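Local coordinates for periplasmic His/Glu/Gln/Arg/opine family-binding protein (Silicibacter pomeroyi, PDB 3I6V) that binds lysine in the cleft between its two lobes and probably serves as the periplasmic receptor of an amino-acid ABC transporter, at residues D28-E33 and G206-M211; R32-E37 and T200-D205. All coordinates share one frame; numbering follows the deposited sequence.

In the fold
Strand 27-28 leads into helix 30-42, and this one helix supplies the first side of both contacts. The chain then runs through the rest of the solute-binding fold before helix 189-204 returns and contact 2 closes the inner loop, 32-37 against 200-205, with 162 residues between its segments. A tight turn at Gly206 leads straight into helix 207-216, where contact 1 closes the outer loop, 28-33 against 206-211. Contact 2 therefore nests within contact 1, apart from the shared Arg32 and Glu33, and their centres are about 7 Å apart. Together they fasten the two C-terminal helices to the first long helix of the chain.

Contact 1: D28-E33 and G206-M211; sequences DGFERE and GTLNTM
Phe30 and Met211 meet in a Met-aromatic contact that packs the first turn of helix 30-42 against the start of helix 207-216, the C-terminal helix of this type II periplasmic-binding-protein fold. SD of Met211 lies 4.8 Å from the centroid of the Phe30 ring and 38° off the ring normal, an oblique approach.

The apolar contacts gather at the CE1 and CZ end of the ring. CG of Met211 comes to 3.5 Å from CE1 of Phe30, again obliquely, while the Met211 backbone carbon C sits at the ring edge, in plane. Leu208 adds a methyl at the same rim, its CD1 4.1 Å from Phe30 CZ and near the ring plane, with the two side chains crossing at about a right angle. Phe30 reaches this position because its CG is anti to the backbone N (chi1 173°), which carries the ring over to the second helix. Beyond the segments, Phe216 makes an edge-to-face contact with the same ring, and Tyr88 and Ile89 of strand 83-89 also touch it.

Glu33, one turn further along, approaches Met211 from the opposite direction with an extended chain. Its CG lies 3.8 Å from Met211 CE, so the aliphatic part of the glutamate lies against the thioether. The carboxylate finds its polar partners further along helix 207-216: OE1 accepts a hydrogen bond from Trp215 NE1 and forms a salt bridge with Lys214. These partners probably offset the charge in part, beside a nonpolar neighbour.

No hydrogen bond joins the two segments. Met211 bends at its last torsion (chi3 -57°), and this turns the terminal methyl toward the carboxylate, placing CE 3.5 Å from Glu33 OE2.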
ATOM      1  N   ASP A  28       3.726   0.550  13.018  1.00 24.63           N
ATOM      2  CA  ASP A  28       4.180  -0.810  13.028  1.00 26.44           C
ATOM      3  C   ASP A  28       3.925  -1.379  11.631  1.00 25.97           C
ATOM      4  O   ASP A  28       3.338  -0.716  10.786  1.00 26.53           O
ATOM      5  CB  ASP A  28       3.333  -1.591  14.070  1.00 26.66           C
ATOM      6  CG  ASP A  28       4.056  -2.803  14.648  1.00 29.74           C
ATOM      7  OD1 ASP A  28       4.895  -3.423  13.937  1.00 26.60           O
ATOM      8  OD2 ASP A  28       3.734  -3.176  15.825  1.00 31.84           O
ATOM      9  N   GLY A  29       4.359  -2.603  11.385  1.00 25.91           N
ATOM     10  CA  GLY A  29       4.131  -3.222  10.086  1.00 25.46           C
ATOM     11  C   GLY A  29       5.411  -3.419   9.294  1.00 24.86           C
ATOM     12  O   GLY A  29       6.498  -3.074   9.732  1.00 24.48           O
ATOM     13  N   PHE A  30       5.266  -4.005   8.116  1.00 25.20           N
ATOM     14  CA  PHE A  30       6.384  -4.222   7.196  1.00 24.20           C
ATOM     15  C   PHE A  30       7.217  -2.958   6.986  1.00 23.44           C
ATOM     16  O   PHE A  30       8.452  -2.974   7.067  1.00 23.71           O
ATOM     17  CB  PHE A  30       5.851  -4.736   5.846  1.00 23.62           C
ATOM     18  CG  PHE A  30       6.907  -4.824   4.784  1.00 25.33           C
ATOM     19  CD1 PHE A  30       7.861  -5.845   4.822  1.00 25.56           C
ATOM     20  CD2 PHE A  30       6.952  -3.885   3.755  1.00 25.02           C
ATOM     21  CE1 PHE A  30       8.846  -5.940   3.837  1.00 27.43           C
ATOM     22  CE2 PHE A  30       7.938  -3.956   2.754  1.00 28.09           C
ATOM     23  CZ  PHE A  30       8.885  -4.971   2.791  1.00 29.35           C
ATOM     24  N   GLU A  31       6.514  -1.871   6.731  1.00 23.60           N
ATOM     25  CA  GLU A  31       7.123  -0.608   6.402  1.00 24.04           C
ATOM     26  C   GLU A  31       7.783   0.091   7.565  1.00 24.49           C
ATOM     27  O   GLU A  31       8.697   0.886   7.353  1.00 23.99           O
ATOM     28  CB  GLU A  31       6.098   0.305   5.696  1.00 23.54           C
ATOM     29  CG  GLU A  31       5.809  -0.285   4.305  1.00 25.30           C
ATOM     30  CD  GLU A  31       4.668   0.387   3.565  1.00 27.58           C
ATOM     31  OE1 GLU A  31       3.701   0.849   4.220  1.00 25.90           O
ATOM     32  OE2 GLU A  31       4.749   0.437   2.309  1.00 24.96           O
ATOM     33  N   ARG A  32       7.338  -0.191   8.792  1.00 24.17           N
ATOM     34  CA  ARG A  32       8.051   0.314   9.970  1.00 24.64           C
ATOM     35  C   ARG A  32       9.422  -0.333   9.996  1.00 25.71           C
ATOM     36  O   ARG A  32      10.427   0.347  10.156  1.00 26.93           O
ATOM     37  CB  ARG A  32       7.336  -0.055  11.300  1.00 24.45           C
ATOM     38  CG  ARG A  32       8.179   0.282  12.556  1.00 25.99           C
ATOM     39  CD  ARG A  32       8.328   1.803  12.603  1.00 27.73           C
ATOM     40  NE  ARG A  32       9.243   2.352  13.614  1.00 31.31           N
ATOM     41  CZ  ARG A  32       8.844   2.933  14.747  1.00 32.67           C
ATOM     42  NH1 ARG A  32       7.544   2.977  15.057  1.00 30.57           N
ATOM     43  NH2 ARG A  32       9.746   3.459  15.582  1.00 29.95           N
ATOM     44  N   GLU A  33       9.447  -1.655   9.898  1.00 26.30           N
ATOM     45  CA  GLU A  33      10.715  -2.371   9.942  1.00 27.20           C
ATOM     46  C   GLU A  33      11.608  -1.981   8.758  1.00 26.96           C
ATOM     47  O   GLU A  33      12.831  -1.773   8.902  1.00 26.66           O
ATOM     48  CB  GLU A  33      10.474  -3.870   9.916  1.00 26.85           C
ATOM     49  CG  GLU A  33      11.720  -4.644  10.288  1.00 30.90           C
ATOM     50  CD  GLU A  33      11.566  -6.146  10.177  1.00 33.69           C
ATOM     51  OE1 GLU A  33      10.433  -6.669  10.276  1.00 34.65           O
ATOM     52  OE2 GLU A  33      12.600  -6.808   9.996  1.00 37.83           O
ATOM     53  N   GLY A 206      20.032  -9.881   0.279  1.00 37.36           N
ATOM     54  CA  GLY A 206      18.928 -10.787   0.594  1.00 36.01           C
ATOM     55  C   GLY A 206      18.058 -10.410   1.788  1.00 34.80           C
ATOM     56  O   GLY A 206      17.080 -11.102   2.079  1.00 35.18           O
ATOM     57  N   THR A 207      18.389  -9.326   2.486  1.00 34.26           N
ATOM     58  CA  THR A 207      17.602  -8.932   3.654  1.00 34.22           C
ATOM     59  C   THR A 207      16.193  -8.435   3.318  1.00 33.70           C
ATOM     60  O   THR A 207      15.272  -8.553   4.151  1.00 33.86           O
ATOM     61  CB  THR A 207      18.314  -7.894   4.550  1.00 34.47           C
ATOM     62  OG1 THR A 207      18.755  -6.786   3.752  1.00 35.70           O
ATOM     63  CG2 THR A 207      19.523  -8.543   5.286  1.00 36.09           C
ATOM     64  N   LEU A 208      16.017  -7.873   2.121  1.00 32.51           N
ATOM     65  CA  LEU A 208      14.692  -7.386   1.713  1.00 31.35           C
ATOM     66  C   LEU A 208      13.777  -8.559   1.437  1.00 31.39           C
ATOM     67  O   LEU A 208      12.645  -8.578   1.910  1.00 31.36           O
ATOM     68  CB  LEU A 208      14.768  -6.436   0.501  1.00 30.58           C
ATOM     69  CG  LEU A 208      13.432  -5.852   0.014  1.00 28.57           C
ATOM     70  CD1 LEU A 208      12.629  -5.192   1.151  1.00 24.49           C
ATOM     71  CD2 LEU A 208      13.692  -4.834  -1.138  1.00 26.24           C
ATOM     72  N   ASN A 209      14.272  -9.559   0.706  1.00 32.57           N
ATOM     73  CA  ASN A 209      13.498 -10.794   0.485  1.00 33.42           C
ATOM     74  C   ASN A 209      13.030 -11.450   1.778  1.00 33.10           C
ATOM     75  O   ASN A 209      11.888 -11.888   1.863  1.00 33.84           O
ATOM     76  CB  ASN A 209      14.282 -11.818  -0.330  1.00 33.84           C
ATOM     77  CG  ASN A 209      14.372 -11.451  -1.790  1.00 36.32           C
ATOM     78  OD1 ASN A 209      13.689 -10.527  -2.262  1.00 36.05           O
ATOM     79  ND2 ASN A 209      15.205 -12.186  -2.530  1.00 32.85           N
ATOM     80  N   THR A 210      13.917 -11.505   2.773  1.00 33.60           N
ATOM     81  CA  THR A 210      13.604 -12.099   4.086  1.00 33.07           C
ATOM     82  C   THR A 210      12.513 -11.292   4.761  1.00 32.63           C
ATOM     83  O   THR A 210      11.564 -11.873   5.260  1.00 32.99           O
ATOM     84  CB  THR A 210      14.843 -12.156   5.005  1.00 33.45           C
ATOM     85  OG1 THR A 210      15.893 -12.841   4.326  1.00 32.67           O
ATOM     86  CG2 THR A 210      14.530 -12.896   6.356  1.00 34.56           C
ATOM     87  N   MET A 211      12.647  -9.961   4.774  1.00 31.43           N
ATOM     88  CA  MET A 211      11.614  -9.080   5.347  1.00 29.86           C
ATOM     89  C   MET A 211      10.282  -9.274   4.629  1.00 29.85           C
ATOM     90  O   MET A 211       9.251  -9.376   5.272  1.00 29.50           O
ATOM     91  CB  MET A 211      12.086  -7.615   5.362  1.00 29.79           C
ATOM     92  CG  MET A 211      11.270  -6.664   6.238  1.00 27.05           C
ATOM     93  SD  MET A 211      11.943  -5.017   6.391  1.00 20.45           S
ATOM     94  CE  MET A 211      13.589  -5.322   7.043  1.00 24.69           C
TER

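Contact 2: R32-E37 and T200-D205; sequences RELGDE and TSMKED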
ATOM      1  N   ARG A  32       7.338  -0.191   8.792  1.00 24.17           N
ATOM      2  CA  ARG A  32       8.051   0.314   9.970  1.00 24.64           C
ATOM      3  C   ARG A  32       9.422  -0.333   9.996  1.00 25.71           C
ATOM      4  O   ARG A  32      10.427   0.347  10.156  1.00 26.93           O
ATOM      5  CB  ARG A  32       7.336  -0.055  11.300  1.00 24.45           C
ATOM      6  CG  ARG A  32       8.179   0.282  12.556  1.00 25.99           C
ATOM      7  CD  ARG A  32       8.328   1.803  12.603  1.00 27.73           C
ATOM      8  NE  ARG A  32       9.243   2.352  13.614  1.00 31.31           N
ATOM      9  CZ  ARG A  32       8.844   2.933  14.747  1.00 32.67           C
ATOM     10  NH1 ARG A  32       7.544   2.977  15.057  1.00 30.57           N
ATOM     11  NH2 ARG A  32       9.746   3.459  15.582  1.00 29.95           N
ATOM     12  N   GLU A  33       9.447  -1.655   9.898  1.00 26.30           N
ATOM     13  CA  GLU A  33      10.715  -2.371   9.942  1.00 27.20           C
ATOM     14  C   GLU A  33      11.608  -1.981   8.758  1.00 26.96           C
ATOM     15  O   GLU A  33      12.831  -1.773   8.902  1.00 26.66           O
ATOM     16  CB  GLU A  33      10.474  -3.870   9.916  1.00 26.85           C
ATOM     17  CG  GLU A  33      11.720  -4.644  10.288  1.00 30.90           C
ATOM     18  CD  GLU A  33      11.566  -6.146  10.177  1.00 33.69           C
ATOM     19  OE1 GLU A  33      10.433  -6.669  10.276  1.00 34.65           O
ATOM     20  OE2 GLU A  33      12.600  -6.808   9.996  1.00 37.83           O
ATOM     21  N   LEU A  34      11.000  -1.900   7.581  1.00 25.86           N
ATOM     22  CA  LEU A  34      11.776  -1.545   6.393  1.00 25.75           C
ATOM     23  C   LEU A  34      12.325  -0.134   6.510  1.00 25.22           C
ATOM     24  O   LEU A  34      13.522   0.085   6.362  1.00 26.66           O
ATOM     25  CB  LEU A  34      10.929  -1.698   5.121  1.00 25.10           C
ATOM     26  CG  LEU A  34      11.628  -1.217   3.836  1.00 24.94           C
ATOM     27  CD1 LEU A  34      12.835  -2.134   3.495  1.00 21.99           C
ATOM     28  CD2 LEU A  34      10.623  -1.211   2.725  1.00 22.20           C
ATOM     29  N   GLY A  35      11.452   0.822   6.804  1.00 25.25           N
ATOM     30  CA  GLY A  35      11.834   2.212   6.896  1.00 25.59           C
ATOM     31  C   GLY A  35      12.964   2.451   7.898  1.00 27.07           C
ATOM     32  O   GLY A  35      13.924   3.201   7.608  1.00 25.61           O
ATOM     33  N   ASP A  36      12.848   1.830   9.083  1.00 26.80           N
ATOM     34  CA  ASP A  36      13.910   1.938  10.093  1.00 28.32           C
ATOM     35  C   ASP A  36      15.218   1.376   9.577  1.00 28.53           C
ATOM     36  O   ASP A  36      16.281   1.975   9.799  1.00 30.06           O
ATOM     37  CB  ASP A  36      13.538   1.202  11.397  1.00 28.26           C
ATOM     38  CG  ASP A  36      12.430   1.898  12.178  1.00 29.73           C
ATOM     39  OD1 ASP A  36      12.156   3.118  11.954  1.00 29.54           O
ATOM     40  OD2 ASP A  36      11.861   1.222  13.061  1.00 31.19           O
ATOM     41  N   GLU A  37      15.168   0.225   8.916  1.00 29.22           N
ATOM     42  CA  GLU A  37      16.408  -0.381   8.416  1.00 29.81           C
ATOM     43  C   GLU A  37      17.014   0.441   7.249  1.00 29.79           C
ATOM     44  O   GLU A  37      18.243   0.577   7.128  1.00 28.03           O
ATOM     45  CB  GLU A  37      16.190  -1.827   8.001  1.00 30.27           C
ATOM     46  CG  GLU A  37      17.435  -2.511   7.408  1.00 32.00           C
ATOM     47  CD  GLU A  37      18.584  -2.659   8.432  1.00 35.13           C
ATOM     48  OE1 GLU A  37      18.360  -2.489   9.646  1.00 33.58           O
ATOM     49  OE2 GLU A  37      19.720  -2.937   8.013  1.00 34.71           O
ATOM     50  N   THR A 200      18.804  -0.794  -2.747  1.00 26.69           N
ATOM     51  CA  THR A 200      19.645  -1.653  -3.583  1.00 27.83           C
ATOM     52  C   THR A 200      20.517  -2.609  -2.727  1.00 28.34           C
ATOM     53  O   THR A 200      20.555  -3.799  -2.989  1.00 28.39           O
ATOM     54  CB  THR A 200      20.516  -0.803  -4.523  1.00 28.14           C
ATOM     55  OG1 THR A 200      19.659  -0.153  -5.457  1.00 27.87           O
ATOM     56  CG2 THR A 200      21.545  -1.681  -5.301  1.00 28.83           C
ATOM     57  N   SER A 201      21.165  -2.069  -1.706  1.00 29.74           N
ATOM     58  CA  SER A 201      21.946  -2.866  -0.730  1.00 31.84           C
ATOM     59  C   SER A 201      21.120  -3.987  -0.062  1.00 32.72           C
ATOM     60  O   SER A 201      21.628  -5.096   0.135  1.00 33.64           O
ATOM     61  CB  SER A 201      22.577  -1.943   0.322  1.00 31.88           C
ATOM     62  OG  SER A 201      21.634  -1.613   1.366  1.00 34.21           O
ATOM     63  N   MET A 202      19.841  -3.739   0.243  1.00 32.14           N
ATOM     64  CA  MET A 202      18.995  -4.793   0.848  1.00 31.30           C
ATOM     65  C   MET A 202      18.574  -5.850  -0.177  1.00 31.70           C
ATOM     66  O   MET A 202      18.312  -7.024   0.175  1.00 31.54           O
ATOM     67  CB  MET A 202      17.748  -4.193   1.528  1.00 31.03           C
ATOM     68  CG  MET A 202      18.047  -3.298   2.729  1.00 29.31           C
ATOM     69  SD  MET A 202      16.591  -2.721   3.648  1.00 18.68           S
ATOM     70  CE  MET A 202      15.910  -4.277   4.067  1.00 25.52           C
ATOM     71  N   LYS A 203      18.475  -5.438  -1.442  1.00 31.71           N
ATOM     72  CA  LYS A 203      18.201  -6.379  -2.521  1.00 33.19           C
ATOM     73  C   LYS A 203      19.428  -7.271  -2.759  1.00 34.66           C
ATOM     74  O   LYS A 203      19.288  -8.465  -2.951  1.00 34.71           O
ATOM     75  CB  LYS A 203      17.763  -5.674  -3.833  1.00 33.15           C
ATOM     76  CG  LYS A 203      16.345  -5.023  -3.747  1.00 31.15           C
ATOM     77  CD  LYS A 203      15.875  -4.426  -5.065  1.00 31.69           C
ATOM     78  CE  LYS A 203      14.553  -3.637  -4.895  1.00 28.50           C
ATOM     79  NZ  LYS A 203      14.137  -2.908  -6.178  1.00 27.05           N
ATOM     80  N   GLU A 204      20.615  -6.670  -2.718  1.00 36.40           N
ATOM     81  CA  GLU A 204      21.864  -7.370  -3.022  1.00 38.49           C
ATOM     82  C   GLU A 204      22.289  -8.431  -1.970  1.00 38.58           C
ATOM     83  O   GLU A 204      22.852  -9.466  -2.337  1.00 39.36           O
ATOM     84  CB  GLU A 204      22.979  -6.355  -3.285  1.00 38.64           C
ATOM     85  CG  GLU A 204      22.891  -5.751  -4.685  1.00 42.82           C
ATOM     86  CD  GLU A 204      23.853  -4.582  -4.900  1.00 48.08           C
ATOM     87  OE1 GLU A 204      24.422  -4.063  -3.905  1.00 50.59           O
ATOM     88  OE2 GLU A 204      24.018  -4.170  -6.072  1.00 49.33           O
ATOM     89  N   ASP A 205      21.992  -8.167  -0.694  1.00 38.62           N
ATOM     90  CA  ASP A 205      22.340  -9.054   0.420  1.00 38.24           C
ATOM     91  C   ASP A 205      21.206  -9.953   0.908  1.00 38.34           C
ATOM     92  O   ASP A 205      21.396 -10.702   1.855  1.00 39.17           O
ATOM     93  CB  ASP A 205      22.923  -8.253   1.591  1.00 39.03           C
ATOM     94  CG  ASP A 205      21.867  -7.413   2.354  1.00 37.90           C
ATOM     95  OD1 ASP A 205      20.646  -7.498   2.079  1.00 39.07           O
ATOM     96  OD2 ASP A 205      22.282  -6.670   3.259  1.00 40.09           O
TER
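Met202 puts its thioether between Leu34 and Glu37, two residues one helical turn apart on helix 30-42. Its SD lies 3.8 Å from CD1 of Leu34, and its CE meets the same leucine methyl. On the other side, SD is 3.9 Å from CG of Glu37. Both pairs of side chains pass each other at a slant, and the touching atoms are carbon and sulfur throughout. Leu38 and Arg41 of the same helix also touch Met202.

With chi1 at 178°, CG of Glu37 points to the sulfur; the bend at chi2 swings the carboxylate aside, where OE2 pairs with Arg41 NE. Arg41 also binds Asp205 OD2, so it bridges the two acidic groups, whose oxygens Glu37 OE2 and Asp205 OD2 are 6.6 Å apart; its positive charge probably eases their mutual repulsion.

On helix 30-42 itself, Arg32 NE donates to Asp36 OD2 at 2.9 Å in an i to i+4 salt bridge, from the syn side but tilted 23° out of the carboxylate plane, and Trp48 NE1 holds the other oxygen of Asp36. Further out, Met211 backs Leu34. This is plain helix-to-helix packing, joining the first long helix to the end of helix 189-204 in the type II periplasmic-binding-protein fold.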